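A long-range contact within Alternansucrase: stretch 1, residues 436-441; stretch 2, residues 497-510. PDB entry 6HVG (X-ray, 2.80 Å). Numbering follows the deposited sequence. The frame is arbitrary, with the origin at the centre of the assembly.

Stretch 1 (436-441) MRPLLM
Stretch 2 (497-510) STEWLRDAIDSFVK

No hydrogen bond crosses this contact, in which a short piece of strand, Arg 437 to Pro 438, and the turn after it pack beside a helix: 333 Å² is buried, summed over both sides, and the closest contacts are between side chains. That helix begins at Glu 499 and runs through the rest of stretch 2, held by i+4 bonds such as Ile 505 N to Leu 501 O (2.8 Å). Before it, Ser 497 OG accepts a weak capping bond from Glu 499 N at 3.4 Å.

Stretch 1 is extended at Arg 437 (phi/psi -133/154) and Pro 438 (-69/136), then turns at Leu 439 (-54/-39) and Leu 440 (-70/-3); Met 441 N to Pro 438 O, 3.0 Å, closes the turn. In the register, Arg 437 CA lies 8.7 Å from Thr 498 CA, and Pro 438 CA lies 7.6 Å from Ile 505 CA, so both stretches advance together.

Pro 438, C-gamma endo, spans one helical turn: its CD lies 3.7 Å from Leu 501 CD2 (Leu 501 t, p), its CB 3.9 Å from Ile 505 CG1 (Ile 505 m, m). Leu 440 (m, t) sets CD1 3.7 Å from Phe 508 CE2, at the ring edge, and 4.1 Å from Val 509 CG2. Arg 437 (m, m, t, chi4 -76°) starts away, yet its NH1 reaches 4.2 Å from Thr 498 CG2 while donating to Met 436 O at 3.0 Å.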

# COMPACT_ATOMS: atom_id res chain seq x y z
N MET A 436 4.71 42.78 -6.06
CA MET A 436 5.05 41.54 -6.73
C MET A 436 3.85 41.13 -7.55
O MET A 436 2.71 41.36 -7.15
CB MET A 436 5.41 40.47 -5.69
CG MET A 436 6.72 40.75 -5.00
SD MET A 436 8.10 40.25 -6.06
CE MET A 436 9.46 40.23 -4.90
N ARG A 437 4.08 40.56 -8.73
CA ARG A 437 2.99 40.12 -9.58
C ARG A 437 3.27 38.70 -10.09
O ARG A 437 4.42 38.30 -10.18
CB ARG A 437 2.80 41.08 -10.76
CG ARG A 437 2.15 42.42 -10.41
CD ARG A 437 0.68 42.23 -10.02
NE ARG A 437 -0.04 43.47 -9.71
CZ ARG A 437 0.09 44.17 -8.58
NH1 ARG A 437 0.96 43.78 -7.64
NH2 ARG A 437 -0.60 45.29 -8.40
N PRO A 438 2.23 37.93 -10.42
CA PRO A 438 2.43 36.57 -10.88
C PRO A 438 3.07 36.54 -12.25
O PRO A 438 2.65 37.26 -13.15
CB PRO A 438 1.00 35.98 -10.96
CG PRO A 438 0.10 37.12 -10.93
CD PRO A 438 0.80 38.27 -10.29
N LEU A 439 4.04 35.65 -12.40
CA LEU A 439 4.70 35.44 -13.67
C LEU A 439 3.71 35.14 -14.78
O LEU A 439 3.87 35.58 -15.91
CB LEU A 439 5.70 34.28 -13.53
CG LEU A 439 6.69 34.08 -14.68
CD1 LEU A 439 7.58 35.28 -14.92
CD2 LEU A 439 7.53 32.87 -14.39
N LEU A 440 2.67 34.37 -14.46
CA LEU A 440 1.67 33.98 -15.44
C LEU A 440 0.73 35.10 -15.92
O LEU A 440 -0.10 34.88 -16.81
CB LEU A 440 0.83 32.80 -14.90
CG LEU A 440 1.55 31.47 -14.64
CD1 LEU A 440 0.62 30.47 -13.98
CD2 LEU A 440 2.09 30.88 -15.94
N MET A 441 0.89 36.30 -15.36
CA MET A 441 0.21 37.50 -15.88
C MET A 441 0.86 37.99 -17.18
O MET A 441 0.20 38.66 -17.98
CB MET A 441 0.23 38.61 -14.81
CG MET A 441 -0.62 39.85 -15.12
SD MET A 441 -0.58 41.12 -13.82
CE MET A 441 1.08 41.78 -14.03
N SER A 497 -5.86 44.40 -1.95
CA SER A 497 -5.18 43.15 -1.58
C SER A 497 -4.73 42.39 -2.84
O SER A 497 -5.26 42.61 -3.92
CB SER A 497 -6.15 42.26 -0.77
OG SER A 497 -5.50 41.17 -0.12
N THR A 498 -3.75 41.51 -2.67
CA THR A 498 -3.39 40.56 -3.73
C THR A 498 -3.64 39.09 -3.37
O THR A 498 -3.31 38.20 -4.14
CB THR A 498 -1.90 40.70 -4.12
OG1 THR A 498 -1.04 40.55 -2.98
CG2 THR A 498 -1.62 42.04 -4.77
N GLU A 499 -4.22 38.83 -2.20
CA GLU A 499 -4.41 37.45 -1.74
C GLU A 499 -5.44 36.73 -2.58
O GLU A 499 -5.32 35.53 -2.82
CB GLU A 499 -4.79 37.39 -0.25
CG GLU A 499 -3.72 37.91 0.71
CD GLU A 499 -2.39 37.16 0.63
OE1 GLU A 499 -2.40 35.91 0.44
OE2 GLU A 499 -1.32 37.81 0.76
N TRP A 500 -6.46 37.45 -3.02
CA TRP A 500 -7.46 36.88 -3.95
C TRP A 500 -6.80 36.32 -5.23
O TRP A 500 -7.24 35.30 -5.77
CB TRP A 500 -8.53 37.93 -4.31
CG TRP A 500 -7.98 38.99 -5.16
CD1 TRP A 500 -7.30 40.10 -4.75
CD2 TRP A 500 -7.98 39.01 -6.59
NE1 TRP A 500 -6.91 40.83 -5.84
CE2 TRP A 500 -7.31 40.19 -6.98
CE3 TRP A 500 -8.49 38.16 -7.58
CZ2 TRP A 500 -7.13 40.53 -8.33
CZ3 TRP A 500 -8.31 38.50 -8.91
CH2 TRP A 500 -7.64 39.68 -9.27
N LEU A 501 -5.74 37.00 -5.70
CA LEU A 501 -4.99 36.59 -6.89
C LEU A 501 -4.08 35.38 -6.59
O LEU A 501 -4.04 34.44 -7.37
CB LEU A 501 -4.15 37.75 -7.42
CG LEU A 501 -3.41 37.58 -8.76
CD1 LEU A 501 -4.33 37.34 -9.96
CD2 LEU A 501 -2.59 38.83 -9.03
N ARG A 502 -3.40 35.39 -5.46
CA ARG A 502 -2.61 34.22 -5.04
C ARG A 502 -3.46 32.96 -5.11
O ARG A 502 -3.02 31.93 -5.60
CB ARG A 502 -2.08 34.39 -3.61
CG ARG A 502 -1.00 35.45 -3.46
CD ARG A 502 0.37 34.91 -3.78
NE ARG A 502 1.41 35.93 -3.62
CZ ARG A 502 2.70 35.76 -3.90
NH1 ARG A 502 3.15 34.61 -4.38
NH2 ARG A 502 3.55 36.76 -3.73
N ASP A 503 -4.68 33.04 -4.61
CA ASP A 503 -5.59 31.89 -4.60
C ASP A 503 -6.07 31.52 -6.00
O ASP A 503 -6.27 30.35 -6.29
CB ASP A 503 -6.79 32.16 -3.67
CG ASP A 503 -6.38 32.36 -2.21
OD1 ASP A 503 -5.27 31.90 -1.82
OD2 ASP A 503 -7.17 32.97 -1.43
N ALA A 504 -6.27 32.53 -6.85
CA ALA A 504 -6.63 32.30 -8.26
C ALA A 504 -5.48 31.63 -9.04
O ALA A 504 -5.70 30.68 -9.77
CB ALA A 504 -7.02 33.61 -8.91
N ILE A 505 -4.26 32.11 -8.84
CA ILE A 505 -3.10 31.49 -9.47
C ILE A 505 -2.90 30.07 -8.98
O ILE A 505 -2.80 29.15 -9.78
CB ILE A 505 -1.82 32.34 -9.28
CG1 ILE A 505 -1.96 33.69 -10.02
CG2 ILE A 505 -0.58 31.61 -9.78
CD1 ILE A 505 -2.25 33.59 -11.50
N ASP A 506 -2.89 29.90 -7.66
CA ASP A 506 -2.70 28.58 -7.04
C ASP A 506 -3.68 27.55 -7.60
O ASP A 506 -3.28 26.44 -7.96
CB ASP A 506 -2.87 28.65 -5.52
CG ASP A 506 -1.65 29.21 -4.81
OD1 ASP A 506 -0.52 29.14 -5.36
OD2 ASP A 506 -1.83 29.71 -3.67
N SER A 507 -4.96 27.95 -7.69
CA SER A 507 -6.01 27.09 -8.23
C SER A 507 -5.81 26.75 -9.69
O SER A 507 -6.02 25.61 -10.10
CB SER A 507 -7.39 27.73 -8.04
OG SER A 507 -7.77 27.68 -6.69
N PHE A 508 -5.46 27.77 -10.48
CA PHE A 508 -5.25 27.57 -11.90
C PHE A 508 -4.08 26.62 -12.15
O PHE A 508 -4.16 25.75 -13.04
CB PHE A 508 -4.98 28.88 -12.62
CG PHE A 508 -4.34 28.68 -13.95
CD1 PHE A 508 -5.02 28.05 -14.97
CD2 PHE A 508 -3.03 29.07 -14.15
CE1 PHE A 508 -4.42 27.84 -16.18
CE2 PHE A 508 -2.42 28.86 -15.35
CZ PHE A 508 -3.12 28.25 -16.37
N VAL A 509 -3.03 26.78 -11.37
CA VAL A 509 -1.82 25.99 -11.53
C VAL A 509 -2.09 24.50 -11.34
O VAL A 509 -1.52 23.69 -12.06
CB VAL A 509 -0.71 26.46 -10.56
CG1 VAL A 509 0.44 25.47 -10.49
CG2 VAL A 509 -0.19 27.82 -10.98
N LYS A 510 -2.93 24.15 -10.37
CA LYS A 510 -3.23 22.74 -10.07
C LYS A 510 -4.07 22.08 -11.17
O LYS A 510 -4.07 20.86 -11.34
CB LYS A 510 -3.97 22.64 -8.73
CG LYS A 510 -3.13 23.00 -7.50
CD LYS A 510 -4.03 23.06 -6.25
CE LYS A 510 -3.26 23.54 -5.01
NZ LYS A 510 -3.67 22.85 -3.74